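Local atomic coordinates of methyltransferase (Geobacter sulfurreducens PCA, PDB entry 3C3P), a protein that probably transfers a methyl group from S-adenosyl-L-methionine to an oxygen atom of an acceptor not yet identified. Residues Y13-L18 with D41-R46; E20-V25 with A70-A75; R53-Q58 with D126-F131; V85-D90 with E111-D116; A151-L156 with L205-S210. All blocks are in the same frame, centred on the assembly; numbering follows the deposited sequence.

Interaction 1. Residues Y13-L18 with D41-R46; sequences YLDGLL and DRQTGR. With EDO (1,2-ethanediol), chain H.
Leu18 covers one face of the Arg42 guanidinium: CD1 sits 3.5 Å above the plane, over its centre, and the two side chains meet tip to tip. NH2 of Arg42 is also hydrogen-bonded to Pro19 O. Over one face of the Arg46 guanidinium lies O2 of an ethanediol, which donates to Leu17 O at 2.5 Å. The Arg46 chain slides past Leu18 in the opposite direction, CD 3.4 Å from Leu18 CD2, and its NH2 bonds to Thr194 O of the second subunit. The Gln43 amide, its chain bent at chi2 (-67°), lies nearly coplanar with the Asp15 carboxylate. NE2 of Gln43 donates to the anti lone pair of Asp15 OD1 at 3.1 Å and 163°, while Leu18 CG flanks the same nitrogen. Asp41 OD1 accepts from both Thr44 N and Thr44 OG1. This is a helix N-cap, opening helix 42-55, whose first turn packs against the end of helix 8-16 and the loop residue Leu18 beside the subunit interface.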
# COMPACT_ATOMS: atom_id res chain seq x y z
N TYR A 13 -13.71 7.23 -12.58
CA TYR A 13 -14.50 6.68 -11.47
C TYR A 13 -13.81 6.86 -10.13
O TYR A 13 -14.41 7.32 -9.16
CB TYR A 13 -14.84 5.21 -11.72
CG TYR A 13 -15.38 4.50 -10.50
CD1 TYR A 13 -16.72 4.59 -10.17
CD2 TYR A 13 -14.55 3.72 -9.70
CE1 TYR A 13 -17.22 3.97 -9.08
CE2 TYR A 13 -15.05 3.07 -8.58
CZ TYR A 13 -16.39 3.21 -8.28
OH TYR A 13 -16.95 2.59 -7.20
N LEU A 14 -12.52 6.53 -10.09
CA LEU A 14 -11.74 6.66 -8.86
C LEU A 14 -11.64 8.12 -8.45
O LEU A 14 -11.75 8.48 -7.28
CB LEU A 14 -10.34 6.03 -9.02
CG LEU A 14 -10.31 4.51 -9.22
CD1 LEU A 14 -8.90 3.99 -9.51
CD2 LEU A 14 -10.90 3.83 -7.99
N ASP A 15 -11.53 8.98 -9.44
CA ASP A 15 -11.41 10.41 -9.17
C ASP A 15 -12.75 10.92 -8.60
O ASP A 15 -12.79 11.77 -7.69
CB ASP A 15 -10.97 11.17 -10.42
CG ASP A 15 -9.60 10.71 -10.95
OD1 ASP A 15 -8.88 9.92 -10.27
OD2 ASP A 15 -9.24 11.16 -12.07
N GLY A 16 -13.84 10.36 -9.11
CA GLY A 16 -15.20 10.72 -8.66
C GLY A 16 -15.45 10.37 -7.20
O GLY A 16 -16.37 10.90 -6.57
N LEU A 17 -14.66 9.43 -6.69
CA LEU A 17 -14.73 9.02 -5.27
C LEU A 17 -13.88 9.96 -4.40
O LEU A 17 -13.96 9.92 -3.19
CB LEU A 17 -14.24 7.57 -5.06
CG LEU A 17 -14.96 6.37 -5.68
CD1 LEU A 17 -14.16 5.10 -5.40
CD2 LEU A 17 -16.38 6.23 -5.18
N LEU A 18 -13.01 10.75 -5.02
CA LEU A 18 -12.16 11.69 -4.27
C LEU A 18 -13.05 12.62 -3.48
O LEU A 18 -14.12 13.02 -3.96
CB LEU A 18 -11.17 12.48 -5.16
CG LEU A 18 -9.91 11.78 -5.71
CD1 LEU A 18 -9.15 12.66 -6.70
CD2 LEU A 18 -9.00 11.39 -4.59
N ASP A 41 0.41 13.26 -8.19
CA ASP A 41 -1.06 13.47 -8.33
C ASP A 41 -1.81 13.08 -7.03
O ASP A 41 -1.22 12.47 -6.12
CB ASP A 41 -1.72 12.87 -9.61
CG ASP A 41 -1.81 11.34 -9.66
OD1 ASP A 41 -1.58 10.59 -8.68
OD2 ASP A 41 -2.23 10.87 -10.74
N ARG A 42 -3.09 13.40 -6.96
CA ARG A 42 -3.88 13.12 -5.73
C ARG A 42 -4.02 11.66 -5.35
O ARG A 42 -3.93 11.34 -4.19
CB ARG A 42 -5.28 13.74 -5.75
CG ARG A 42 -5.31 15.24 -5.56
CD ARG A 42 -6.75 15.78 -5.63
NE ARG A 42 -7.62 15.38 -4.52
CZ ARG A 42 -8.94 15.58 -4.53
NH1 ARG A 42 -9.52 16.07 -5.60
NH2 ARG A 42 -9.71 15.22 -3.51
N GLN A 43 -4.25 10.79 -6.32
CA GLN A 43 -4.41 9.37 -6.01
C GLN A 43 -3.11 8.84 -5.42
O GLN A 43 -3.11 8.00 -4.51
CB GLN A 43 -4.78 8.55 -7.25
CG GLN A 43 -6.15 8.91 -7.84
CD GLN A 43 -7.29 8.54 -6.92
OE1 GLN A 43 -7.10 7.91 -5.89
NE2 GLN A 43 -8.51 8.89 -7.33
N THR A 44 -2.00 9.35 -5.94
CA THR A 44 -0.68 8.92 -5.50
C THR A 44 -0.37 9.47 -4.11
O THR A 44 0.13 8.75 -3.25
CB THR A 44 0.44 9.31 -6.53
OG1 THR A 44 0.14 8.66 -7.78
CG2 THR A 44 1.81 8.86 -6.06
N GLY A 45 -0.69 10.73 -3.88
CA GLY A 45 -0.45 11.35 -2.59
C GLY A 45 -1.26 10.63 -1.51
O GLY A 45 -0.77 10.40 -0.41
N ARG A 46 -2.50 10.29 -1.85
CA ARG A 46 -3.38 9.59 -0.88
C ARG A 46 -2.77 8.24 -0.50
O ARG A 46 -2.81 7.82 0.64
CB ARG A 46 -4.82 9.46 -1.42
CG ARG A 46 -5.55 10.80 -1.51
CD ARG A 46 -7.00 10.67 -2.00
NE ARG A 46 -7.84 9.84 -1.13
CZ ARG A 46 -8.46 10.30 -0.06
NH1 ARG A 46 -8.31 11.56 0.30
NH2 ARG A 46 -9.20 9.51 0.69
C1 EDO H . -11.19 7.19 -2.04
O1 EDO H . -11.90 6.16 -2.71
C2 EDO H . -11.22 8.56 -2.67
O2 EDO H . -11.89 9.47 -1.79

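Interaction 2. Residues E20-V25 with A70-A75; sequences EADPVV and ASWWFA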
# COMPACT_ATOMS: atom_id res chain seq x y z
N GLU A 20 -13.91 16.29 -1.44
CA GLU A 20 -13.73 17.70 -1.82
C GLU A 20 -12.25 18.00 -1.64
O GLU A 20 -11.64 17.65 -0.62
CB GLU A 20 -14.58 18.63 -0.95
CG GLU A 20 -14.51 20.10 -1.36
N ALA A 21 -11.68 18.65 -2.63
CA ALA A 21 -10.25 18.98 -2.60
C ALA A 21 -9.86 20.07 -1.60
O ALA A 21 -10.59 21.03 -1.39
CB ALA A 21 -9.76 19.36 -4.01
N ASP A 22 -8.70 19.86 -1.01
CA ASP A 22 -8.09 20.78 -0.04
C ASP A 22 -7.57 21.95 -0.90
O ASP A 22 -6.85 21.71 -1.87
CB ASP A 22 -6.96 20.06 0.73
CG ASP A 22 -6.32 20.91 1.83
OD1 ASP A 22 -6.41 22.16 1.83
OD2 ASP A 22 -5.66 20.30 2.70
N PRO A 23 -7.95 23.21 -0.57
CA PRO A 23 -7.47 24.31 -1.42
C PRO A 23 -5.96 24.44 -1.39
O PRO A 23 -5.35 25.00 -2.31
CB PRO A 23 -8.14 25.55 -0.82
CG PRO A 23 -8.47 25.18 0.58
CD PRO A 23 -8.71 23.70 0.59
N VAL A 24 -5.38 23.88 -0.34
CA VAL A 24 -3.92 23.89 -0.16
C VAL A 24 -3.32 23.10 -1.29
O VAL A 24 -2.33 23.48 -1.91
CB VAL A 24 -3.49 23.16 1.12
CG1 VAL A 24 -1.98 23.16 1.20
CG2 VAL A 24 -4.09 23.81 2.36
N VAL A 25 -3.92 21.94 -1.50
CA VAL A 25 -3.49 21.02 -2.55
C VAL A 25 -3.80 21.60 -3.93
O VAL A 25 -3.00 21.50 -4.86
CB VAL A 25 -4.13 19.60 -2.39
CG1 VAL A 25 -3.82 18.73 -3.59
CG2 VAL A 25 -3.63 18.92 -1.11
N ALA A 70 5.43 15.97 -1.83
CA ALA A 70 5.54 14.67 -1.16
C ALA A 70 5.59 14.85 0.35
O ALA A 70 4.93 14.14 1.11
CB ALA A 70 6.80 13.90 -1.65
N SER A 71 6.35 15.85 0.75
CA SER A 71 6.54 16.16 2.18
C SER A 71 5.23 16.60 2.82
O SER A 71 4.98 16.38 4.00
CB SER A 71 7.61 17.24 2.36
OG SER A 71 8.85 16.82 1.82
N TRP A 72 4.38 17.21 2.00
CA TRP A 72 3.11 17.70 2.48
C TRP A 72 2.25 16.49 2.88
O TRP A 72 1.65 16.46 3.97
CB TRP A 72 2.43 18.59 1.43
CG TRP A 72 1.22 19.17 1.93
CD1 TRP A 72 1.08 20.33 2.66
CD2 TRP A 72 -0.09 18.65 1.77
NE1 TRP A 72 -0.24 20.55 2.95
CE2 TRP A 72 -0.98 19.52 2.42
CE3 TRP A 72 -0.60 17.53 1.14
CZ2 TRP A 72 -2.35 19.30 2.44
CZ3 TRP A 72 -1.96 17.31 1.17
CH2 TRP A 72 -2.81 18.19 1.81
N TRP A 73 2.24 15.47 2.03
CA TRP A 73 1.44 14.24 2.28
C TRP A 73 1.96 13.48 3.48
O TRP A 73 1.20 13.03 4.35
CB TRP A 73 1.38 13.32 1.05
CG TRP A 73 0.57 13.89 -0.07
CD1 TRP A 73 1.03 14.59 -1.15
CD2 TRP A 73 -0.85 13.86 -0.18
NE1 TRP A 73 -0.03 14.97 -1.95
CE2 TRP A 73 -1.19 14.56 -1.36
CE3 TRP A 73 -1.88 13.35 0.62
CZ2 TRP A 73 -2.50 14.71 -1.79
CZ3 TRP A 73 -3.18 13.52 0.20
CH2 TRP A 73 -3.48 14.20 -0.99
N PHE A 74 3.27 13.36 3.54
CA PHE A 74 3.92 12.65 4.65
C PHE A 74 3.79 13.38 6.00
O PHE A 74 3.59 12.74 7.05
CB PHE A 74 5.40 12.38 4.36
CG PHE A 74 5.64 11.36 3.28
CD1 PHE A 74 5.18 10.05 3.44
CD2 PHE A 74 6.40 11.66 2.17
CE1 PHE A 74 5.42 9.08 2.47
CE2 PHE A 74 6.64 10.68 1.20
CZ PHE A 74 6.15 9.39 1.36
N ALA A 75 3.93 14.71 5.98
CA ALA A 75 3.86 15.51 7.22
C ALA A 75 2.53 15.33 7.93
O ALA A 75 2.45 15.34 9.16
CB ALA A 75 4.12 17.01 6.92
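Two helices of the Rossmann-like methyltransferase domain meet here: the capped start of helix 23-34 and helix 69-75, whose Ala70 N is bonded to Asp65 in the loop after strand 59-63. Trp72, with CG anti to the backbone N (chi1 -175°), extends its indole to the other segment. Asp22 OD2 meets the ring at its edge, in plane, 3.5 Å from Trp72 CZ2. Val24 CG1 comes obliquely to within 3.6 Å of Trp72 NE1, and the Val25 side chain crosses the indole at about a right angle, CG2 toward its CH2 and CZ3 end. Behind, the rim of Trp72 rests on a face of Trp73, CZ3 of Trp72 lying 3.7 Å above the Trp73 plane, over its centre. An alanine in place of Trp72 removes the indole that Val24, Val25 and Trp73 share, and would probably loosen the packing of the two helices. Asp22 OD2 also forms a salt bridge with Arg76. No hydrogen bond joins the segments, so cohesion is mainly apolar, with a carboxylate that Arg76 probably keeps ionised set against the ring's weakly positive rim.

Interaction 3. Residues R53-Q58 with D126-F131; sequences RIKQPQ and DIDILF. With EDO (1,2-ethanediol), chain R.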
# COMPACT_ATOMS: atom_id res chain seq x y z
N ARG A 53 0.65 6.21 7.33
CA ARG A 53 -0.17 5.95 8.53
C ARG A 53 0.01 4.51 9.04
O ARG A 53 0.16 4.28 10.22
CB ARG A 53 -1.66 6.19 8.30
CG ARG A 53 -2.10 7.63 8.21
CD ARG A 53 -1.68 8.49 9.41
NE ARG A 53 -2.20 8.07 10.72
CZ ARG A 53 -3.32 8.51 11.28
NH1 ARG A 53 -4.13 9.36 10.65
NH2 ARG A 53 -3.65 8.04 12.47
N ILE A 54 0.01 3.53 8.14
CA ILE A 54 0.14 2.14 8.62
C ILE A 54 1.56 1.80 8.99
O ILE A 54 1.80 0.96 9.84
CB ILE A 54 -0.46 1.04 7.65
CG1 ILE A 54 0.28 1.00 6.34
CG2 ILE A 54 -1.99 1.27 7.44
CD1 ILE A 54 -0.12 -0.23 5.45
N LYS A 55 2.51 2.48 8.39
CA LYS A 55 3.91 2.23 8.71
C LYS A 55 4.31 2.83 10.08
O LYS A 55 5.10 2.24 10.82
CB LYS A 55 4.82 2.87 7.66
CG LYS A 55 6.33 2.62 7.83
CD LYS A 55 6.74 1.24 7.40
CE LYS A 55 8.28 1.05 7.46
NZ LYS A 55 8.78 0.94 8.90
N GLN A 56 3.72 3.98 10.40
CA GLN A 56 4.02 4.74 11.65
C GLN A 56 5.52 5.09 11.76
O GLN A 56 6.18 4.78 12.78
CB GLN A 56 3.63 4.01 12.93
CG GLN A 56 2.19 3.64 13.09
CD GLN A 56 1.88 3.34 14.56
OE1 GLN A 56 2.75 2.95 15.32
NE2 GLN A 56 0.65 3.58 14.96
N PRO A 57 6.06 5.73 10.75
CA PRO A 57 7.47 6.04 10.82
C PRO A 57 7.84 7.15 11.76
O PRO A 57 7.05 8.04 12.03
CB PRO A 57 7.77 6.53 9.40
CG PRO A 57 6.52 7.33 9.08
CD PRO A 57 5.41 6.41 9.60
N GLN A 58 9.07 7.05 12.26
CA GLN A 58 9.65 8.03 13.15
C GLN A 58 10.43 9.03 12.30
O GLN A 58 10.57 10.21 12.66
CB GLN A 58 10.53 7.32 14.19
CG GLN A 58 9.77 6.21 14.93
CD GLN A 58 10.66 5.23 15.65
OE1 GLN A 58 10.41 4.03 15.61
NE2 GLN A 58 11.75 5.72 16.23
N ASP A 126 18.66 5.49 10.39
CA ASP A 126 17.40 4.83 10.77
C ASP A 126 16.19 5.44 10.10
O ASP A 126 15.21 5.81 10.73
CB ASP A 126 17.23 4.85 12.29
CG ASP A 126 18.24 3.97 13.00
OD1 ASP A 126 18.49 2.84 12.52
OD2 ASP A 126 18.73 4.39 14.05
N ILE A 127 16.32 5.60 8.80
CA ILE A 127 15.23 6.10 7.95
C ILE A 127 14.17 5.00 7.83
O ILE A 127 14.47 3.87 7.47
CB ILE A 127 15.73 6.50 6.53
CG1 ILE A 127 16.79 7.62 6.62
CG2 ILE A 127 14.54 6.94 5.63
CD1 ILE A 127 17.50 7.91 5.28
N ASP A 128 12.92 5.36 8.16
CA ASP A 128 11.75 4.44 8.13
C ASP A 128 11.10 4.44 6.77
O ASP A 128 10.60 3.41 6.33
CB ASP A 128 10.76 4.79 9.23
CG ASP A 128 11.35 4.58 10.61
OD1 ASP A 128 11.92 3.49 10.84
OD2 ASP A 128 11.28 5.50 11.45
N ILE A 129 11.05 5.61 6.15
CA ILE A 129 10.50 5.75 4.80
C ILE A 129 11.41 6.61 3.99
O ILE A 129 11.75 7.72 4.37
CB ILE A 129 9.08 6.37 4.72
CG1 ILE A 129 8.05 5.50 5.42
CG2 ILE A 129 8.67 6.55 3.26
CD1 ILE A 129 6.65 6.01 5.30
N LEU A 130 11.85 6.07 2.88
CA LEU A 130 12.71 6.78 1.94
C LEU A 130 11.91 6.96 0.64
O LEU A 130 11.54 5.98 -0.05
CB LEU A 130 14.03 6.06 1.69
CG LEU A 130 14.92 6.77 0.66
CD1 LEU A 130 15.32 8.16 1.17
CD2 LEU A 130 16.17 5.96 0.28
N PHE A 131 11.62 8.22 0.36
CA PHE A 131 10.86 8.59 -0.83
C PHE A 131 11.82 8.84 -1.97
O PHE A 131 12.89 9.44 -1.78
CB PHE A 131 9.99 9.83 -0.59
CG PHE A 131 9.20 10.25 -1.80
CD1 PHE A 131 7.94 9.70 -2.05
CD2 PHE A 131 9.69 11.20 -2.68
CE1 PHE A 131 7.19 10.11 -3.16
CE2 PHE A 131 8.94 11.60 -3.80
CZ PHE A 131 7.70 11.05 -4.02
C1 EDO R . -1.85 0.86 12.93
O1 EDO R . -1.72 0.70 11.53
C2 EDO R . -1.18 2.15 13.19
O2 EDO R . -1.60 3.18 12.31
O HOH W 1 11.47 1.21 9.39
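The close-fitting part of this contact centres on Pro57 and Asp128, where CB of Pro57 abuts CB of Asp128 at 3.5 Å. Just beyond, Gln58 N donates to Asp128 OD2 at 2.8 Å, approaching from above the carboxylate plane (34° out of it). The same oxygen accepts from Leu59 N, so two successive backbone amides grip it. Ile129 continues the apolar seam: its CD1 is 4.0 Å from Pro57 CG, and its CG1 slides past Lys55 CG, the two chains running in opposite directions. The other side is looser and wetter. Lys55, bent at chi2 and chi4, curls round so that NZ stays 4.5 Å from Asp128 OD1, beyond a salt bridge. A water spans the gap, accepting from Lys55 NZ at 2.7 Å and donating to Asp128 OD1 at 2.7 Å, while NZ makes a weak bond to Asn153 O. Gln56, the first residue past the helix, takes a positive phi (57°). Nearby an ethanediol bonds to Arg53 O and to Tyr207 OH of the second subunit. The contact thus ties the turn between helix 42-55 and strand 59-63 to the start of strand 127-133, where the Asp128 backbone pairs with Leu59 and Leu155 of the flanking strands; at the end of helix 42-55, Ile54 packs on Ile54 of the second subunit.

Interaction 4. Residues V85-D90 with E111-D116; sequences VMIDPD and ELQVGD. With EDO (1,2-ethanediol), chain J; EDO (1,2-ethanediol), chain I.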
# COMPACT_ATOMS: atom_id res chain seq x y z
N VAL A 85 12.20 14.86 6.74
CA VAL A 85 13.39 15.60 6.34
C VAL A 85 13.35 15.72 4.82
O VAL A 85 13.44 14.74 4.08
CB VAL A 85 14.70 14.92 6.76
CG1 VAL A 85 15.90 15.76 6.30
CG2 VAL A 85 14.75 14.68 8.27
N MSE A 86 13.18 16.95 4.39
CA MSE A 86 13.10 17.29 2.98
C MSE A 86 14.29 18.12 2.55
O MSE A 86 14.66 19.11 3.21
CB MSE A 86 11.78 18.04 2.77
CG MSE A 86 11.39 18.55 1.37
SE MSE A 86 12.42 20.01 0.58
CE MSE A 86 11.01 20.72 -0.59
N ILE A 87 14.91 17.65 1.47
CA ILE A 87 16.08 18.29 0.87
C ILE A 87 15.82 18.56 -0.62
O ILE A 87 15.34 17.71 -1.35
CB ILE A 87 17.41 17.47 1.01
CG1 ILE A 87 17.68 17.03 2.44
CG2 ILE A 87 18.62 18.25 0.48
CD1 ILE A 87 17.02 15.72 2.79
N ASP A 88 16.12 19.77 -1.04
CA ASP A 88 15.93 20.15 -2.44
C ASP A 88 16.94 21.23 -2.87
O ASP A 88 17.24 22.17 -2.12
CB ASP A 88 14.47 20.58 -2.68
CG ASP A 88 14.11 20.68 -4.17
OD1 ASP A 88 13.51 19.70 -4.66
OD2 ASP A 88 14.50 21.66 -4.86
N PRO A 89 17.47 21.10 -4.09
CA PRO A 89 18.45 22.10 -4.47
C PRO A 89 17.86 23.46 -4.76
O PRO A 89 18.55 24.48 -4.67
CB PRO A 89 19.10 21.51 -5.74
CG PRO A 89 18.15 20.53 -6.24
CD PRO A 89 17.41 19.99 -5.06
N ASP A 90 16.56 23.50 -5.03
CA ASP A 90 15.93 24.79 -5.36
C ASP A 90 15.33 25.49 -4.13
O ASP A 90 14.53 24.92 -3.39
CB ASP A 90 14.89 24.60 -6.47
CG ASP A 90 14.40 25.93 -7.04
OD1 ASP A 90 14.94 26.98 -6.67
OD2 ASP A 90 13.48 25.91 -7.88
N GLU A 111 11.70 19.14 8.75
CA GLU A 111 13.02 19.76 8.62
C GLU A 111 13.25 19.96 7.14
O GLU A 111 13.28 19.00 6.37
CB GLU A 111 14.13 18.88 9.22
CG GLU A 111 15.53 19.49 8.97
CD GLU A 111 16.70 18.57 9.32
OE1 GLU A 111 16.54 17.57 10.07
OE2 GLU A 111 17.80 18.89 8.83
N LEU A 112 13.42 21.21 6.73
CA LEU A 112 13.62 21.55 5.32
C LEU A 112 15.01 22.10 5.04
O LEU A 112 15.47 23.01 5.74
CB LEU A 112 12.59 22.60 4.90
CG LEU A 112 11.11 22.31 5.18
CD1 LEU A 112 10.22 23.52 4.93
CD2 LEU A 112 10.68 21.17 4.33
N GLN A 113 15.64 21.58 4.01
CA GLN A 113 16.99 22.01 3.63
C GLN A 113 17.18 22.25 2.15
O GLN A 113 16.69 21.50 1.32
CB GLN A 113 18.04 20.95 4.02
CG GLN A 113 17.96 20.39 5.41
CD GLN A 113 19.26 19.75 5.80
OE1 GLN A 113 20.34 20.28 5.50
NE2 GLN A 113 19.19 18.64 6.53
N VAL A 114 17.93 23.30 1.86
CA VAL A 114 18.30 23.67 0.51
C VAL A 114 19.69 23.07 0.36
O VAL A 114 20.58 23.37 1.15
CB VAL A 114 18.33 25.22 0.29
CG1 VAL A 114 19.02 25.59 -1.02
CG2 VAL A 114 16.91 25.80 0.37
N GLY A 115 19.85 22.18 -0.61
CA GLY A 115 21.14 21.53 -0.84
C GLY A 115 21.08 20.30 -1.72
O GLY A 115 20.08 20.06 -2.40
N ASP A 116 22.14 19.50 -1.69
CA ASP A 116 22.21 18.29 -2.50
C ASP A 116 21.34 17.20 -1.86
O ASP A 116 21.64 16.76 -0.75
CB ASP A 116 23.63 17.76 -2.64
CG ASP A 116 23.70 16.56 -3.56
OD1 ASP A 116 23.28 16.69 -4.74
OD2 ASP A 116 24.20 15.50 -3.13
C1 EDO J . 15.05 29.40 -10.69
O1 EDO J . 16.38 29.92 -10.83
C2 EDO J . 14.84 28.92 -9.26
O2 EDO J . 13.59 28.24 -9.16
C1 EDO I . 14.12 17.07 -7.41
O1 EDO I . 15.42 16.56 -7.10
C2 EDO I . 14.23 18.58 -7.59
O2 EDO I . 13.00 19.22 -7.25
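Asp88 OD2 has two donors: Asp90 N, at 2.8 Å on the anti lone pair, closing an Asx turn, and Asn93 ND2. The other oxygen is held twice as well, OD1 accepting from Asp65 N and, at 2.7 Å, from O2 of an ethanediol, so four bonds fix the carboxylate's rotation. Behind it two parallel strands exchange backbone bonds. The N of Met86, modelled as selenomethionine, donates to Glu111 O at 2.9 Å, nearly straight at 171°, and Gln113 N returns a bond to Met86 O at 2.8 Å. Asp88 N then reaches Gln113 O at 3.0 Å. The last bond, Gly115 N to Asp88 O, differs in direction: the donor stands above the carbonyl plane, 57° out of it, as the second strand ends and the chain leads to Asp116, whose OD2 caps Gly119 N of helix 117-121. On one face Met86 CB touches Leu112 CD2 at 3.7 Å, the chains crossing obliquely. On the other, Val85 and Glu111 lie side by side, and Ile87 CG2 packs 3.6 Å from Asp116 O. These strands belong to a beta-alpha-beta unit: Val94 of helix 91-104 packs on Asp88, Leu112 and Val114, on the face that also carries Met86, helix 117-121 brings Ile120 to Ile87 and Gln113, and strand 83-88 continues the sheet to strand 59-63, with strand 110-114 at one edge within this chain.

Interaction 5. Residues A151-L156 with L205-S210; sequences AKNALL and LGYRLS
Asn153 ND2 makes the central grip, donating to Arg208 O at 2.9 Å and to Ser210 OG at 3.1 Å, both acceptors lying close to its amide plane. The amide runs alongside Tyr207, pointing the same way with planes 19° apart, its CG 3.0 Å from Tyr207 OH. A water donates to Asn153 OD1 at 2.7 Å and is also bonded to Tyr207 OH; another bridges Asn153 N and Leu209 O. Around this, Arg208 turns its guanidinium edge to Ala151 O, which receives weak bonds from NE and NH2. A serine replacing Asn153 has no amide NH2 to hold both Arg208 O and Ser210 OG, and would probably let the C-terminal residues loosen. What places Asn153 is a type II turn from Ala151 to Ala154, where it adopts a positive phi (62°). Beyond the turn the strands pair antiparallel: Arg208 N donates to Ala154 O at 2.9 Å, while Leu156 N and Gly206 O, 2.8 Å apart, form one of two bonds linking that pair. Strand 154-159 thereby joins the parallel strand 127-133 to strand 203-208, itself paired with strand 192-197, while helix 181-186 covers Leu156 and Arg53 of the second subunit packs on Tyr207.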
# COMPACT_ATOMS: atom_id res chain seq x y z
N ALA A 151 16.49 2.08 8.37
CA ALA A 151 16.17 1.37 9.60
C ALA A 151 15.69 -0.02 9.25
O ALA A 151 15.35 -0.31 8.11
CB ALA A 151 15.06 2.07 10.35
N LYS A 152 15.71 -0.87 10.26
CA LYS A 152 15.17 -2.21 10.11
C LYS A 152 13.74 -2.07 9.58
O LYS A 152 12.95 -1.28 10.11
CB LYS A 152 15.09 -2.94 11.45
CG LYS A 152 14.36 -4.27 11.38
CD LYS A 152 14.29 -5.00 12.72
CE LYS A 152 13.40 -6.23 12.61
NZ LYS A 152 13.37 -7.02 13.88
N ASN A 153 13.42 -2.86 8.55
CA ASN A 153 12.07 -2.91 7.97
C ASN A 153 11.58 -1.59 7.37
O ASN A 153 10.36 -1.30 7.33
CB ASN A 153 11.02 -3.45 8.98
CG ASN A 153 11.26 -4.90 9.42
OD1 ASN A 153 10.85 -5.27 10.53
ND2 ASN A 153 11.92 -5.71 8.59
N ALA A 154 12.54 -0.79 6.93
CA ALA A 154 12.21 0.46 6.22
C ALA A 154 11.45 0.15 4.95
O ALA A 154 11.52 -0.93 4.39
CB ALA A 154 13.45 1.25 5.85
N LEU A 155 10.74 1.16 4.48
CA LEU A 155 9.97 1.10 3.26
C LEU A 155 10.43 2.14 2.27
O LEU A 155 10.52 3.33 2.59
CB LEU A 155 8.49 1.38 3.56
CG LEU A 155 7.51 1.40 2.38
CD1 LEU A 155 7.30 0.03 1.74
CD2 LEU A 155 6.16 2.02 2.85
N LEU A 156 10.71 1.64 1.08
CA LEU A 156 11.13 2.46 -0.04
C LEU A 156 9.89 2.71 -0.87
O LEU A 156 9.12 1.79 -1.15
CB LEU A 156 12.18 1.74 -0.90
CG LEU A 156 12.79 2.50 -2.06
CD1 LEU A 156 13.70 3.60 -1.52
CD2 LEU A 156 13.57 1.54 -2.93
N LEU A 205 7.19 -0.17 -4.52
CA LEU A 205 7.28 -0.30 -3.08
C LEU A 205 8.24 -1.42 -2.74
O LEU A 205 8.15 -2.53 -3.29
CB LEU A 205 5.89 -0.61 -2.49
CG LEU A 205 4.75 0.37 -2.79
CD1 LEU A 205 3.37 -0.16 -2.28
CD2 LEU A 205 5.07 1.71 -2.18
N GLY A 206 9.18 -1.09 -1.87
CA GLY A 206 10.18 -2.06 -1.38
C GLY A 206 10.27 -2.08 0.13
O GLY A 206 10.65 -1.10 0.77
N TYR A 207 9.92 -3.23 0.70
CA TYR A 207 9.98 -3.44 2.14
C TYR A 207 11.28 -4.14 2.46
O TYR A 207 11.57 -5.20 1.92
CB TYR A 207 8.80 -4.29 2.60
CG TYR A 207 8.77 -4.62 4.06
CD1 TYR A 207 8.20 -3.74 4.97
CD2 TYR A 207 9.29 -5.81 4.54
CE1 TYR A 207 8.17 -4.03 6.31
CE2 TYR A 207 9.25 -6.11 5.86
CZ TYR A 207 8.67 -5.22 6.75
OH TYR A 207 8.62 -5.52 8.07
N ARG A 208 12.04 -3.57 3.38
CA ARG A 208 13.32 -4.13 3.75
C ARG A 208 13.11 -5.24 4.74
O ARG A 208 12.68 -5.03 5.86
CB ARG A 208 14.24 -3.04 4.27
CG ARG A 208 15.65 -3.44 4.09
CD ARG A 208 16.56 -2.30 4.17
NE ARG A 208 16.86 -2.03 5.54
CZ ARG A 208 17.99 -2.37 6.16
NH1 ARG A 208 19.01 -2.90 5.53
NH2 ARG A 208 18.10 -2.08 7.43
N LEU A 209 13.44 -6.44 4.30
CA LEU A 209 13.29 -7.68 5.09
C LEU A 209 14.15 -7.66 6.35
O LEU A 209 15.20 -7.05 6.38
CB LEU A 209 13.52 -8.91 4.19
CG LEU A 209 12.51 -9.09 3.06
CD1 LEU A 209 12.95 -10.19 2.12
CD2 LEU A 209 11.11 -9.37 3.60
N SER A 210 13.64 -8.29 7.41
CA SER A 210 14.30 -8.35 8.72
C SER A 210 15.67 -9.01 8.63
O SER A 210 16.56 -8.64 9.40
CB SER A 210 13.45 -9.12 9.74
OG SER A 210 12.17 -8.55 9.88
OXT SER A 210 15.93 -9.90 7.80
O HOH W 2 9.00 -7.20 10.82
O HOH W 3 15.58 -4.61 7.71

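In the fold
Interaction 1 is a surface contact where helix ends and charged side chains meet the second subunit; interaction 2, touching it through Trp73, is buried and largely apolar. Interactions 3 and 5 are also buried, 4 only partly. Interactions 1 and 3 use opposite ends of helix 42-55. Interactions 3, 4 and 5 share one mixed sheet: 4 joins an edge strand to its parallel neighbour mainly by backbone bonds, while 5 adds to its antiparallel backbone bonds the side-chain amide bonds of Asn153. Interactions 3 and 5 adjoin, since strands 127-133 and 154-159 are neighbours, and both reach the second subunit, which 2 and 4 do not touch. Phe74 packs on Phe131 and Ser71 on Met86, linking interaction 2 to 3 and 4.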